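Local coordinates for protein citrate synthase (Metallosphaera sedula, PDB 6ABW) that probably condenses oxaloacetate with acetyl-CoA and water to give citrate and CoA in the tricarboxylic acid cycle, and is captured here with acetyl-CoA bound, at residues 90-93 against 94-98; 121-125 against 126-130; 205-209 against 210-214; 251-254 against 255-259; 306-309 against 310-314. All coordinates share one frame; numbering follows the deposited sequence.

Contact 1 of 5, residues 90-93 against 94-98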
loop_
_atom_site.group_PDB
_atom_site.type_symbol
_atom_site.label_atom_id
_atom_site.label_comp_id
_atom_site.label_asym_id
_atom_site.label_seq_id
_atom_site.Cartn_x
_atom_site.Cartn_y
_atom_site.Cartn_z
ATOM N N GLN A 90 -9.017 -19.421 3.784
ATOM C CA GLN A 90 -8.332 -18.965 2.597
ATOM C C GLN A 90 -7.208 -17.983 2.960
ATOM O O GLN A 90 -6.175 -17.981 2.297
ATOM C CB GLN A 90 -9.305 -18.325 1.623
ATOM C CG GLN A 90 -10.274 -19.297 0.978
ATOM C CD GLN A 90 -11.435 -19.750 1.844
ATOM O OE1 GLN A 90 -11.776 -19.145 2.885
ATOM N NE2 GLN A 90 -12.039 -20.839 1.429
ATOM N N VAL A 91 -7.400 -17.165 4.014
ATOM C CA VAL A 91 -6.345 -16.236 4.431
ATOM C C VAL A 91 -5.140 -17.029 4.969
ATOM O O VAL A 91 -3.972 -16.742 4.635
ATOM C CB VAL A 91 -6.844 -15.252 5.490
ATOM C CG1 VAL A 91 -5.732 -14.323 5.905
ATOM C CG2 VAL A 91 -7.947 -14.418 4.895
ATOM N N ILE A 92 -5.432 -18.035 5.812
ATOM C CA ILE A 92 -4.419 -18.890 6.351
ATOM C C ILE A 92 -3.699 -19.631 5.219
ATOM O O ILE A 92 -2.460 -19.695 5.192
ATOM C CB ILE A 92 -4.996 -19.893 7.404
ATOM C CG1 ILE A 92 -5.690 -19.207 8.575
ATOM C CG2 ILE A 92 -3.932 -20.902 7.838
ATOM C CD1 ILE A 92 -4.907 -18.087 9.181
ATOM N N ASP A 93 -4.460 -20.169 4.259
ATOM C CA ASP A 93 -3.879 -20.926 3.136
ATOM C C ASP A 93 -2.903 -20.049 2.378
ATOM O O ASP A 93 -1.840 -20.502 1.912
ATOM C CB ASP A 93 -4.954 -21.394 2.140
ATOM C CG ASP A 93 -5.933 -22.456 2.704
ATOM O OD1 ASP A 93 -5.701 -22.993 3.819
ATOM O OD2 ASP A 93 -6.972 -22.709 1.993
ATOM N N MET A 94 -3.241 -18.789 2.240
ATOM C CA MET A 94 -2.366 -17.894 1.500
ATOM C C MET A 94 -1.053 -17.669 2.169
ATOM O O MET A 94 0.001 -17.703 1.518
ATOM C CB MET A 94 -3.022 -16.539 1.304
ATOM C CG MET A 94 -4.183 -16.672 0.320
ATOM S SD MET A 94 -5.030 -15.107 -0.089
ATOM C CE MET A 94 -3.685 -13.980 0.178
ATOM N N ILE A 95 -1.079 -17.487 3.485
ATOM C CA ILE A 95 0.140 -17.348 4.234
ATOM C C ILE A 95 1.063 -18.589 4.033
ATOM O O ILE A 95 2.300 -18.466 3.846
ATOM C CB ILE A 95 -0.148 -17.106 5.743
ATOM C CG1 ILE A 95 -0.783 -15.732 5.983
ATOM C CG2 ILE A 95 1.139 -17.240 6.572
ATOM C CD1 ILE A 95 -1.515 -15.687 7.330
ATOM N N TYR A 96 0.432 -19.752 4.120
ATOM C CA TYR A 96 1.147 -21.019 4.028
ATOM C C TYR A 96 1.514 -21.379 2.584
ATOM O O TYR A 96 2.300 -22.276 2.378
ATOM C CB TYR A 96 0.316 -22.165 4.638
ATOM C CG TYR A 96 0.530 -22.244 6.125
ATOM C CD1 TYR A 96 -0.181 -21.409 6.984
ATOM C CD2 TYR A 96 1.427 -23.124 6.663
ATOM C CE1 TYR A 96 -0.007 -21.441 8.365
ATOM C CE2 TYR A 96 1.601 -23.191 8.048
ATOM C CZ TYR A 96 0.916 -22.337 8.873
ATOM O OH TYR A 96 1.086 -22.430 10.215
ATOM N N SER A 97 1.055 -20.635 1.591
ATOM C CA SER A 97 1.451 -20.949 0.214
ATOM C C SER A 97 2.631 -20.082 -0.297
ATOM O O SER A 97 3.214 -20.390 -1.328
ATOM C CB SER A 97 0.254 -20.820 -0.697
ATOM O OG SER A 97 0.033 -19.482 -0.916
ATOM N N LEU A 98 2.986 -19.023 0.437
ATOM C CA LEU A 98 4.178 -18.227 0.093
ATOM C C LEU A 98 5.450 -19.010 0.410
ATOM O O LEU A 98 5.438 -19.899 1.262
ATOM C CB LEU A 98 4.116 -16.900 0.806
ATOM C CG LEU A 98 2.998 -15.973 0.330
ATOM C CD1 LEU A 98 2.862 -14.750 1.249
ATOM C CD2 LEU A 98 3.299 -15.487 -1.082
#

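Contact 2 of 5, residues 121-125 against 126-130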
loop_
_atom_site.group_PDB
_atom_site.type_symbol
_atom_site.label_atom_id
_atom_site.label_comp_id
_atom_site.label_asym_id
_atom_site.label_seq_id
_atom_site.Cartn_x
_atom_site.Cartn_y
_atom_site.Cartn_z
ATOM N N MET A 121 -14.828 -2.571 4.660
ATOM C CA MET A 121 -16.112 -1.857 4.644
ATOM C C MET A 121 -15.893 -0.364 4.446
ATOM O O MET A 121 -14.806 0.161 4.750
ATOM C CB MET A 121 -16.836 -2.062 5.992
ATOM C CG MET A 121 -17.334 -3.454 6.265
ATOM S SD MET A 121 -18.692 -3.821 5.134
ATOM C CE MET A 121 -20.005 -2.958 6.054
ATOM N N PRO A 122 -16.935 0.371 4.025
ATOM C CA PRO A 122 -16.725 1.789 3.805
ATOM C C PRO A 122 -16.531 2.540 5.151
ATOM O O PRO A 122 -16.960 2.104 6.208
ATOM C CB PRO A 122 -18.039 2.276 3.112
ATOM C CG PRO A 122 -18.709 1.042 2.634
ATOM C CD PRO A 122 -18.226 -0.113 3.480
ATOM N N TRP A 123 -15.929 3.711 5.050
ATOM C CA TRP A 123 -15.793 4.559 6.234
ATOM C C TRP A 123 -17.200 4.929 6.721
ATOM O O TRP A 123 -18.094 5.180 5.926
ATOM C CB TRP A 123 -14.971 5.772 5.878
ATOM C CG TRP A 123 -13.548 5.349 5.707
ATOM C CD1 TRP A 123 -12.934 4.860 4.599
ATOM C CD2 TRP A 123 -12.599 5.248 6.775
ATOM N NE1 TRP A 123 -11.641 4.473 4.916
ATOM C CE2 TRP A 123 -11.399 4.743 6.231
ATOM C CE3 TRP A 123 -12.641 5.599 8.133
ATOM C CZ2 TRP A 123 -10.260 4.544 7.015
ATOM C CZ3 TRP A 123 -11.503 5.420 8.897
ATOM C CH2 TRP A 123 -10.342 4.886 8.330
ATOM N N ASN A 124 -17.361 4.857 8.013
ATOM C CA ASN A 124 -18.640 5.127 8.715
ATOM C C ASN A 124 -18.331 5.552 10.157
ATOM O O ASN A 124 -17.866 4.747 10.952
ATOM C CB ASN A 124 -19.512 3.855 8.650
ATOM C CG ASN A 124 -20.834 4.086 9.297
ATOM O OD1 ASN A 124 -21.440 5.086 9.014
ATOM N ND2 ASN A 124 -21.244 3.227 10.153
ATOM N N LYS A 125 -18.598 6.806 10.513
ATOM C CA LYS A 125 -18.279 7.264 11.890
ATOM C C LYS A 125 -18.685 6.352 13.013
ATOM O O LYS A 125 -17.908 6.136 13.916
ATOM C CB LYS A 125 -18.859 8.635 12.198
ATOM C CG LYS A 125 -18.093 9.793 11.604
ATOM C CD LYS A 125 -18.503 11.099 12.310
ATOM C CE LYS A 125 -17.699 12.293 11.798
ATOM N NZ LYS A 125 -16.669 12.757 12.785
ATOM N N ALA A 126 -19.885 5.764 12.969
ATOM C CA ALA A 126 -20.374 4.898 14.042
ATOM C C ALA A 126 -19.666 3.559 14.220
ATOM O O ALA A 126 -19.672 3.025 15.288
ATOM C CB ALA A 126 -21.858 4.600 13.898
ATOM N N THR A 127 -19.051 3.059 13.165
ATOM C CA THR A 127 -18.430 1.759 13.171
ATOM C C THR A 127 -16.891 1.742 12.900
ATOM O O THR A 127 -16.331 0.683 13.020
ATOM C CB THR A 127 -19.092 0.807 12.152
ATOM O OG1 THR A 127 -18.997 1.318 10.817
ATOM C CG2 THR A 127 -20.543 0.597 12.542
ATOM N N ASN A 128 -16.285 2.871 12.599
ATOM C CA ASN A 128 -14.828 2.920 12.286
ATOM C C ASN A 128 -13.996 2.259 13.424
ATOM O O ASN A 128 -13.074 1.428 13.175
ATOM C CB ASN A 128 -14.366 4.352 12.064
ATOM C CG ASN A 128 -14.819 4.975 10.774
ATOM O OD1 ASN A 128 -15.061 4.271 9.753
ATOM N ND2 ASN A 128 -14.922 6.298 10.759
ATOM N N ARG A 129 -14.315 2.549 14.683
ATOM C CA ARG A 129 -13.514 2.096 15.791
ATOM C C ARG A 129 -13.733 0.629 16.020
ATOM O O ARG A 129 -12.784 -0.075 16.262
ATOM C CB ARG A 129 -13.738 2.976 17.025
ATOM C CG ARG A 129 -13.283 4.385 16.824
ATOM C CD ARG A 129 -13.882 5.342 17.898
ATOM N NE ARG A 129 -13.432 6.692 17.650
ATOM C CZ ARG A 129 -13.848 7.427 16.625
ATOM N NH1 ARG A 129 -14.792 6.975 15.769
ATOM N NH2 ARG A 129 -13.296 8.566 16.394
ATOM N N ASP A 130 -14.987 0.150 15.882
ATOM C CA ASP A 130 -15.262 -1.277 15.958
ATOM C C ASP A 130 -14.477 -2.029 14.852
ATOM O O ASP A 130 -14.002 -3.144 15.098
ATOM C CB ASP A 130 -16.752 -1.610 15.789
ATOM C CG ASP A 130 -17.675 -1.104 16.972
ATOM O OD1 ASP A 130 -17.253 -0.884 18.133
ATOM O OD2 ASP A 130 -18.899 -0.963 16.695
HETATM O O HOH W 1 -16.387 4.488 15.647
#

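Contact 3 of 5, residues 205-209 against 210-214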
loop_
_atom_site.group_PDB
_atom_site.type_symbol
_atom_site.label_atom_id
_atom_site.label_comp_id
_atom_site.label_asym_id
_atom_site.label_seq_id
_atom_site.Cartn_x
_atom_site.Cartn_y
_atom_site.Cartn_z
ATOM N N LEU A 205 -2.188 7.091 5.585
ATOM C CA LEU A 205 -2.912 8.308 5.466
ATOM C C LEU A 205 -3.277 8.638 4.015
ATOM O O LEU A 205 -4.413 8.957 3.713
ATOM C CB LEU A 205 -2.144 9.443 6.130
ATOM C CG LEU A 205 -2.002 9.340 7.650
ATOM C CD1 LEU A 205 -1.014 10.427 8.136
ATOM C CD2 LEU A 205 -3.337 9.548 8.370
ATOM N N VAL A 206 -2.331 8.465 3.102
ATOM C CA VAL A 206 -2.586 8.664 1.686
ATOM C C VAL A 206 -3.690 7.735 1.176
ATOM O O VAL A 206 -4.582 8.124 0.439
ATOM C CB VAL A 206 -1.319 8.394 0.847
ATOM C CG1 VAL A 206 -1.635 8.481 -0.649
ATOM C CG2 VAL A 206 -0.320 9.459 1.168
ATOM N N THR A 207 -3.641 6.497 1.590
ATOM C CA THR A 207 -4.599 5.521 1.194
ATOM C C THR A 207 -5.975 5.901 1.770
ATOM O O THR A 207 -7.007 5.774 1.081
ATOM C CB THR A 207 -4.122 4.115 1.629
ATOM O OG1 THR A 207 -2.885 3.828 0.932
ATOM C CG2 THR A 207 -5.079 3.066 1.227
ATOM N N SER A 208 -6.014 6.382 3.020
ATOM C CA SER A 208 -7.269 6.720 3.660
ATOM C C SER A 208 -7.932 7.921 2.951
ATOM O O SER A 208 -9.170 8.063 2.987
ATOM C CB SER A 208 -7.084 7.007 5.154
ATOM O OG SER A 208 -6.503 8.289 5.369
ATOM N N SER A 209 -7.134 8.748 2.308
ATOM C CA SER A 209 -7.655 9.960 1.599
ATOM C C SER A 209 -8.600 9.661 0.436
ATOM O O SER A 209 -9.350 10.542 -0.021
ATOM C CB SER A 209 -6.505 10.862 1.103
ATOM O OG SER A 209 -5.857 10.424 -0.109
ATOM N N THR A 210 -8.527 8.473 -0.102
ATOM C CA THR A 210 -9.443 8.054 -1.145
ATOM C C THR A 210 -10.635 7.296 -0.590
ATOM O O THR A 210 -11.440 6.789 -1.358
ATOM C CB THR A 210 -8.729 7.140 -2.167
ATOM O OG1 THR A 210 -8.456 5.874 -1.552
ATOM C CG2 THR A 210 -7.432 7.740 -2.669
ATOM N N LEU A 211 -10.643 7.056 0.729
ATOM C CA LEU A 211 -11.643 6.313 1.431
ATOM C C LEU A 211 -11.525 4.844 1.192
ATOM O O LEU A 211 -12.444 4.068 1.429
ATOM C CB LEU A 211 -13.075 6.884 1.242
ATOM C CG LEU A 211 -13.203 8.333 1.657
ATOM C CD1 LEU A 211 -14.635 8.829 1.393
ATOM C CD2 LEU A 211 -12.786 8.644 3.083
ATOM N N SER A 212 -10.324 4.402 0.830
ATOM C CA SER A 212 -10.023 2.964 0.836
ATOM C C SER A 212 -10.237 2.408 2.256
ATOM O O SER A 212 -9.982 3.083 3.238
ATOM C CB SER A 212 -8.608 2.697 0.300
ATOM O OG SER A 212 -8.447 1.270 0.154
ATOM N N ASP A 213 -10.730 1.171 2.360
ATOM C CA ASP A 213 -11.021 0.567 3.662
ATOM C C ASP A 213 -9.784 0.450 4.585
ATOM O O ASP A 213 -8.649 0.488 4.138
ATOM C CB ASP A 213 -11.695 -0.770 3.508
ATOM C CG ASP A 213 -10.818 -1.819 2.807
ATOM O OD1 ASP A 213 -9.990 -2.440 3.498
ATOM O OD2 ASP A 213 -10.943 -2.042 1.598
ATOM N N ILE A 214 -10.069 0.424 5.866
ATOM C CA ILE A 214 -9.024 0.372 6.867
ATOM C C ILE A 214 -8.001 -0.757 6.715
ATOM O O ILE A 214 -6.832 -0.586 7.030
ATOM C CB ILE A 214 -9.650 0.465 8.294
ATOM C CG1 ILE A 214 -8.609 0.955 9.267
ATOM C CG2 ILE A 214 -10.284 -0.859 8.683
ATOM C CD1 ILE A 214 -9.229 1.586 10.535
#

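Contact 4 of 5, residues 251-254 against 255-259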
loop_
_atom_site.group_PDB
_atom_site.type_symbol
_atom_site.label_atom_id
_atom_site.label_comp_id
_atom_site.label_asym_id
_atom_site.label_seq_id
_atom_site.Cartn_x
_atom_site.Cartn_y
_atom_site.Cartn_z
ATOM N N GLU A 251 33.841 -6.234 24.025
ATOM C CA GLU A 251 34.817 -5.142 23.959
ATOM C C GLU A 251 35.632 -5.157 22.696
ATOM O O GLU A 251 35.835 -4.122 22.064
ATOM C CB GLU A 251 35.781 -5.179 25.144
ATOM C CG GLU A 251 35.151 -4.566 26.364
ATOM C CD GLU A 251 36.075 -4.447 27.609
ATOM O OE1 GLU A 251 37.364 -4.596 27.510
ATOM O OE2 GLU A 251 35.439 -4.126 28.672
ATOM N N SER A 252 36.069 -6.352 22.295
ATOM C CA SER A 252 36.825 -6.500 21.058
ATOM C C SER A 252 36.026 -6.118 19.805
ATOM O O SER A 252 36.548 -5.373 18.949
ATOM C CB SER A 252 37.438 -7.928 20.925
ATOM O OG SER A 252 37.979 -8.124 19.633
ATOM N N TRP A 253 34.778 -6.588 19.713
ATOM C CA TRP A 253 33.908 -6.201 18.646
ATOM C C TRP A 253 33.736 -4.663 18.602
ATOM O O TRP A 253 33.774 -4.070 17.524
ATOM C CB TRP A 253 32.576 -6.891 18.785
ATOM C CG TRP A 253 31.579 -6.622 17.704
ATOM C CD1 TRP A 253 31.305 -7.412 16.621
ATOM C CD2 TRP A 253 30.654 -5.521 17.655
ATOM N NE1 TRP A 253 30.326 -6.819 15.853
ATOM C CE2 TRP A 253 29.896 -5.673 16.485
ATOM C CE3 TRP A 253 30.408 -4.397 18.498
ATOM C CZ2 TRP A 253 28.880 -4.791 16.135
ATOM C CZ3 TRP A 253 29.402 -3.507 18.136
ATOM C CH2 TRP A 253 28.659 -3.683 16.953
ATOM N N PHE A 254 33.515 -4.089 19.752
ATOM C CA PHE A 254 33.274 -2.609 19.852
ATOM C C PHE A 254 34.568 -1.890 19.421
ATOM O O PHE A 254 34.500 -0.944 18.626
ATOM C CB PHE A 254 32.914 -2.203 21.272
ATOM C CG PHE A 254 32.465 -0.758 21.414
ATOM C CD1 PHE A 254 31.147 -0.372 21.191
ATOM C CD2 PHE A 254 33.337 0.202 21.852
ATOM C CE1 PHE A 254 30.750 1.002 21.341
ATOM C CE2 PHE A 254 32.932 1.522 22.051
ATOM C CZ PHE A 254 31.642 1.919 21.775
ATOM N N LYS A 255 35.729 -2.346 19.913
ATOM C CA LYS A 255 37.038 -1.758 19.459
ATOM C C LYS A 255 37.236 -1.790 17.941
ATOM O O LYS A 255 37.554 -0.769 17.277
ATOM C CB LYS A 255 38.186 -2.397 20.225
ATOM C CG LYS A 255 39.587 -1.845 19.876
ATOM C CD LYS A 255 39.664 -0.320 19.930
ATOM C CE LYS A 255 41.074 0.205 19.610
ATOM N NZ LYS A 255 41.919 0.109 20.799
ATOM N N ARG A 256 36.966 -2.940 17.349
ATOM C CA ARG A 256 37.155 -3.156 15.924
ATOM C C ARG A 256 36.117 -2.460 15.029
ATOM O O ARG A 256 36.481 -1.721 14.137
ATOM C CB ARG A 256 37.271 -4.696 15.672
ATOM C CG ARG A 256 38.437 -5.379 16.495
ATOM C CD ARG A 256 38.370 -6.925 16.616
ATOM N NE ARG A 256 37.467 -7.468 15.607
ATOM C CZ ARG A 256 36.293 -8.091 15.830
ATOM N NH1 ARG A 256 35.540 -8.423 14.785
ATOM N NH2 ARG A 256 35.870 -8.441 17.052
ATOM N N LYS A 257 34.811 -2.635 15.283
ATOM C CA LYS A 257 33.762 -2.172 14.417
ATOM C C LYS A 257 33.390 -0.697 14.637
ATOM O O LYS A 257 33.066 -0.002 13.680
ATOM C CB LYS A 257 32.504 -3.018 14.550
ATOM C CG LYS A 257 32.719 -4.515 14.363
ATOM C CD LYS A 257 32.930 -4.919 12.909
ATOM C CE LYS A 257 33.341 -6.390 12.795
ATOM N NZ LYS A 257 33.773 -6.708 11.404
ATOM N N ILE A 258 33.360 -0.286 15.903
ATOM C CA ILE A 258 32.886 1.045 16.297
ATOM C C ILE A 258 34.031 2.063 16.443
ATOM O O ILE A 258 33.958 3.135 15.839
ATOM C CB ILE A 258 32.025 0.989 17.599
ATOM C CG1 ILE A 258 30.880 -0.035 17.439
ATOM C CG2 ILE A 258 31.490 2.376 17.953
ATOM C CD1 ILE A 258 29.943 0.158 16.264
ATOM N N ILE A 259 35.015 1.762 17.263
ATOM C CA ILE A 259 36.104 2.701 17.546
ATOM C C ILE A 259 36.990 2.817 16.280
ATOM O O ILE A 259 37.260 3.934 15.855
ATOM C CB ILE A 259 36.913 2.353 18.800
ATOM C CG1 ILE A 259 36.070 2.330 20.081
ATOM C CG2 ILE A 259 38.117 3.301 19.028
ATOM C CD1 ILE A 259 35.336 3.639 20.322
#

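Contact 5 of 5, residues 306-309 against 310-314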
loop_
_atom_site.group_PDB
_atom_site.type_symbol
_atom_site.label_atom_id
_atom_site.label_comp_id
_atom_site.label_asym_id
_atom_site.label_seq_id
_atom_site.Cartn_x
_atom_site.Cartn_y
_atom_site.Cartn_z
ATOM N N LYS A 306 26.425 -4.858 28.017
ATOM C CA LYS A 306 27.828 -4.427 27.893
ATOM C C LYS A 306 27.997 -3.423 26.754
ATOM O O LYS A 306 28.688 -2.394 26.902
ATOM C CB LYS A 306 28.706 -5.644 27.615
ATOM C CG LYS A 306 30.186 -5.332 27.594
ATOM C CD LYS A 306 30.699 -4.436 28.762
ATOM C CE LYS A 306 32.217 -4.248 28.657
ATOM N NZ LYS A 306 32.762 -3.672 29.923
ATOM N N LEU A 307 27.354 -3.682 25.609
ATOM C CA LEU A 307 27.361 -2.670 24.514
ATOM C C LEU A 307 26.726 -1.368 24.891
ATOM O O LEU A 307 27.182 -0.250 24.480
ATOM C CB LEU A 307 26.679 -3.207 23.260
ATOM C CG LEU A 307 27.466 -3.875 22.211
ATOM C CD1 LEU A 307 26.535 -4.231 21.032
ATOM C CD2 LEU A 307 28.690 -3.029 21.769
ATOM N N GLU A 308 25.668 -1.424 25.685
ATOM C CA GLU A 308 25.045 -0.193 26.109
ATOM C C GLU A 308 26.035 0.645 26.925
ATOM O O GLU A 308 26.149 1.863 26.760
ATOM C CB GLU A 308 23.809 -0.531 26.993
ATOM C CG GLU A 308 23.100 0.731 27.547
ATOM C CD GLU A 308 21.999 0.443 28.576
ATOM O OE1 GLU A 308 21.779 -0.695 29.062
ATOM O OE2 GLU A 308 21.374 1.434 28.923
ATOM N N GLU A 309 26.748 -0.016 27.815
ATOM C CA GLU A 309 27.737 0.677 28.675
ATOM C C GLU A 309 28.837 1.305 27.827
ATOM O O GLU A 309 29.193 2.486 27.960
ATOM C CB GLU A 309 28.401 -0.311 29.666
ATOM C CG GLU A 309 29.334 0.418 30.621
ATOM C CD GLU A 309 29.717 -0.380 31.867
ATOM O OE1 GLU A 309 30.346 -1.470 31.700
ATOM O OE2 GLU A 309 29.435 0.109 33.013
ATOM N N LEU A 310 29.390 0.487 26.947
ATOM C CA LEU A 310 30.421 1.010 25.980
ATOM C C LEU A 310 29.886 2.158 25.137
ATOM O O LEU A 310 30.544 3.213 24.960
ATOM C CB LEU A 310 30.947 -0.107 25.072
ATOM C CG LEU A 310 31.646 -1.273 25.791
ATOM C CD1 LEU A 310 31.982 -2.396 24.826
ATOM C CD2 LEU A 310 32.897 -0.807 26.485
ATOM N N GLY A 311 28.668 1.991 24.592
ATOM C CA GLY A 311 28.065 3.032 23.786
ATOM C C GLY A 311 27.772 4.344 24.502
ATOM O O GLY A 311 28.038 5.417 23.938
ATOM N N VAL A 312 27.215 4.276 25.689
ATOM C CA VAL A 312 26.928 5.543 26.416
ATOM C C VAL A 312 28.248 6.216 26.833
ATOM O O VAL A 312 28.395 7.456 26.744
ATOM C CB VAL A 312 25.980 5.307 27.620
ATOM C CG1 VAL A 312 25.829 6.602 28.466
ATOM C CG2 VAL A 312 24.605 4.831 27.077
ATOM N N GLU A 313 29.195 5.412 27.290
ATOM C CA GLU A 313 30.565 5.951 27.629
ATOM C C GLU A 313 31.180 6.694 26.421
ATOM O O GLU A 313 31.653 7.841 26.545
ATOM C CB GLU A 313 31.447 4.796 28.147
ATOM C CG GLU A 313 32.778 5.256 28.728
ATOM C CD GLU A 313 33.937 4.227 28.640
ATOM O OE1 GLU A 313 33.750 3.004 28.302
ATOM O OE2 GLU A 313 35.082 4.667 28.931
ATOM N N THR A 314 30.973 6.160 25.214
ATOM C CA THR A 314 31.566 6.720 24.003
ATOM C C THR A 314 30.746 7.837 23.352
ATOM O O THR A 314 31.311 8.770 22.859
ATOM C CB THR A 314 31.788 5.599 22.985
ATOM O OG1 THR A 314 32.530 4.564 23.644
ATOM C CG2 THR A 314 32.563 6.106 21.808
#

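Contact 1 of 5, residues 90-93 against 94-98
Ile92 and Tyr96 run alongside each other, one turn apart on the last two turns of helix 89-97, where residues 90-93 run straight into 94-98. On the packed side, CG2 of Ile92 rests 3.9 Å from CD1 of Tyr96. Ile92 CG2 is placed for this because it stands anti to its own backbone N. The same two residues share a backbone bond from Tyr96 N to Ile92 O. Beyond the helix, Ile92, Ile95 and Tyr96 press on helix 128-151, the phenol OH bonds to Lys153 O, and Val91 and Met94 face helix 104-119. Met94 also packs on Met94 of the second subunit, so this helix contributes to the dimer interface. Gln90 O accepts from Met94 N, while its side chain leads off from the next turn and packs on Ser97 of the second subunit. The solvent side is that of Asp93, which is exposed and whose CB points away from the following turn. Back at the ring, the edge of Tyr96 meets a carbonyl oxygen in its plane, with CD1 3.4 Å from Ile92 O.

Contact 2 of 5, residues 121-125 against 126-130
This is a polar turn at the surface, just ahead of helix 128-151, where the chain leaving helix 104-119 folds over Asn124. Asn124 and Asn128 grip each other twice. The backbone N of Asn124 gives an almost straight bond (174°) to Asn128 OD1, at 2.9 Å, and Asn124 O in return accepts from Asn128 N at 3.0 Å. That carbonyl accepts a second hydrogen bond, from Thr127 N, a donor standing above the carbonyl plane. With CG anti to the backbone N (chi1 -178°), the Asn124 side chain swings toward the turn, and ND2 donates to Thr127 OG1 (3.0 Å), the hydroxyl lying near the amide plane. The amide plane of Asn128 is inclined 64° to the indole of Trp123, with OD1 3.2 Å from CE3. One water joins Lys125 O, to which it donates at 2.8 Å, with N and NH1 of Arg129. Outside the turn, Glu363 of helix 342-365 receives both Asn128 ND2 and Arg129 NH2, the latter as a salt bridge. Asn128 is thus held at both ends of its amide, which fixes the rotation of the group and ties the start of helix 128-151 to helix 342-365.

Contact 3 of 5, residues 205-209 against 210-214
Thr207 and Thr210 meet where helix 199-208 ends in a Schellman motif, built on a type I beta turn from Ser208 to Leu211. In the last helical turn, Ser208 OG bonds back to Leu205 O and Ser209 OG to Val206 O, each at 2.7 Å. Thr210 comes next: its backbone N makes a weak 3.3 Å bond to Thr207 O, and a chi1 of 71°, with OG1 between backbone N and carbonyl carbon, places OG1 3.0 Å from the same oxygen. The hydroxyl has a stronger partner in Ala224 O of the second subunit. Leu211 follows with positive phi (75°), the residue at which the chain leaves the helix. Its N bonds to Ser208 O at 2.9 Å, standing well above that carbonyl's plane, while its side chain leans on Trp123 and on Leu229 of the second subunit. Ser212 turns back toward the helix, its CB touching Thr207 CG2 at 3.7 Å and its OG bonded to Ala223 O of the second subunit. The turn thus links helix 199-208 to helix 214-225, and Thr210, Ser212 and Asp213 all bond to the second subunit. Asp213, the last of these, N-caps helix 214-225: its OD1 accepts from Ser216 N, while OD2 forms a salt bridge with NZ of Lys226 of the second subunit.

Contact 4 of 5, residues 251-254 against 255-259
Two aromatic side chains, Trp253 and Phe254, are each covered by an aliphatic chain from the next turn. Lys257 CG sits over the five-membered ring of Trp253 in a CH-pi contact, 3.7 Å from its centroid, the lysine crossing the ring at about a right angle. Ile258 CB lies over one face of Phe254, 4.0 Å from the centroid, and its CG1 reaches Trp253 CZ3 at 3.8 Å. Ile259 CD1 comes to Phe254 CE2 at 3.6 Å. Both rings are carried to these partners with CG anti to the backbone N, chi1 -178° and -172°. Nearer the solvent, Arg256 NH2 makes a weak 3.3 Å bond to Ser252 OG. Further out, helix 295-315 packs on both rings and helix 233-244 on Trp253, whose NE1 is hydrogen-bonded to Glu243 OE2. Phe254 O accepts from both Ile258 N and Ile259 N, the signature of a wider pi-type turn within helix 250-260, and the Phe254 side chain is about 4 Å from that of Leu265, an acetyl-CoA-binding residue.

Contact 5 of 5, residues 306-309 against 310-314
Within helix 295-315, the stretch from Lys306 to Thr314 is a regular alpha-helical segment whose faces serve different neighbours. The Lys306 and Leu310 side chains cross at a slant, CE of the lysine 4.1 Å from Leu310 CD2; a kink at chi2 brings the lysine chain round to the leucine. Lys306 NZ pairs with Glu251 OE2 of helix 250-260 in a salt bridge, and more loosely with Glu309 OE1, 3.7 Å away in a long one. The backbone bonds are close to straight: Leu310 N reaches Lys306 O with an N-H...O angle of 177°, and Gly311 N comes to 2.7 Å from Leu307 O. Val312 packs against the preceding turn, CG2 being 3.4 Å from Glu308 O. In the mainly helical citrate synthase fold this helix lies beside the coenzyme site: Gly311 is about 4 Å from the side chains of the acetyl-CoA-binding residues Leu265 and Phe268, and Val312 touches Phe268. The buried carboxylate of Glu308 is held by a salt bridge to Lys284 and by hydrogen bonds to Tyr327 and Tyr276, partners that would probably favour its charged form. At the far end Leu310 O accepts twice from Thr314, from the backbone N at 3.0 Å and from OG1 at 2.7 Å, the two donors arriving from opposite faces of the carbonyl plane.

In the fold
The five contacts follow one another along the chain, from helix 89-97 to helix 295-315; four of them form two pairs, and contact 1 stands apart. Contacts 2 and 3, with centres 13 Å apart, touch through the bond of Trp123 NE1 to Ser212 O, which joins the loop before helix 128-151 to the one before helix 214-225. Contacts 4 and 5 lie 11 Å apart between centres, on helices 250-260 and 295-315, joined by the packing of Phe254 on Leu307 and Thr314. The two pairs sit on opposite sides of the chain's centre. Contact 1 touches none of the others. Contacts 1 and 3 reach the second subunit, whereas contacts 4 and 5 lie beside the acetyl-CoA site.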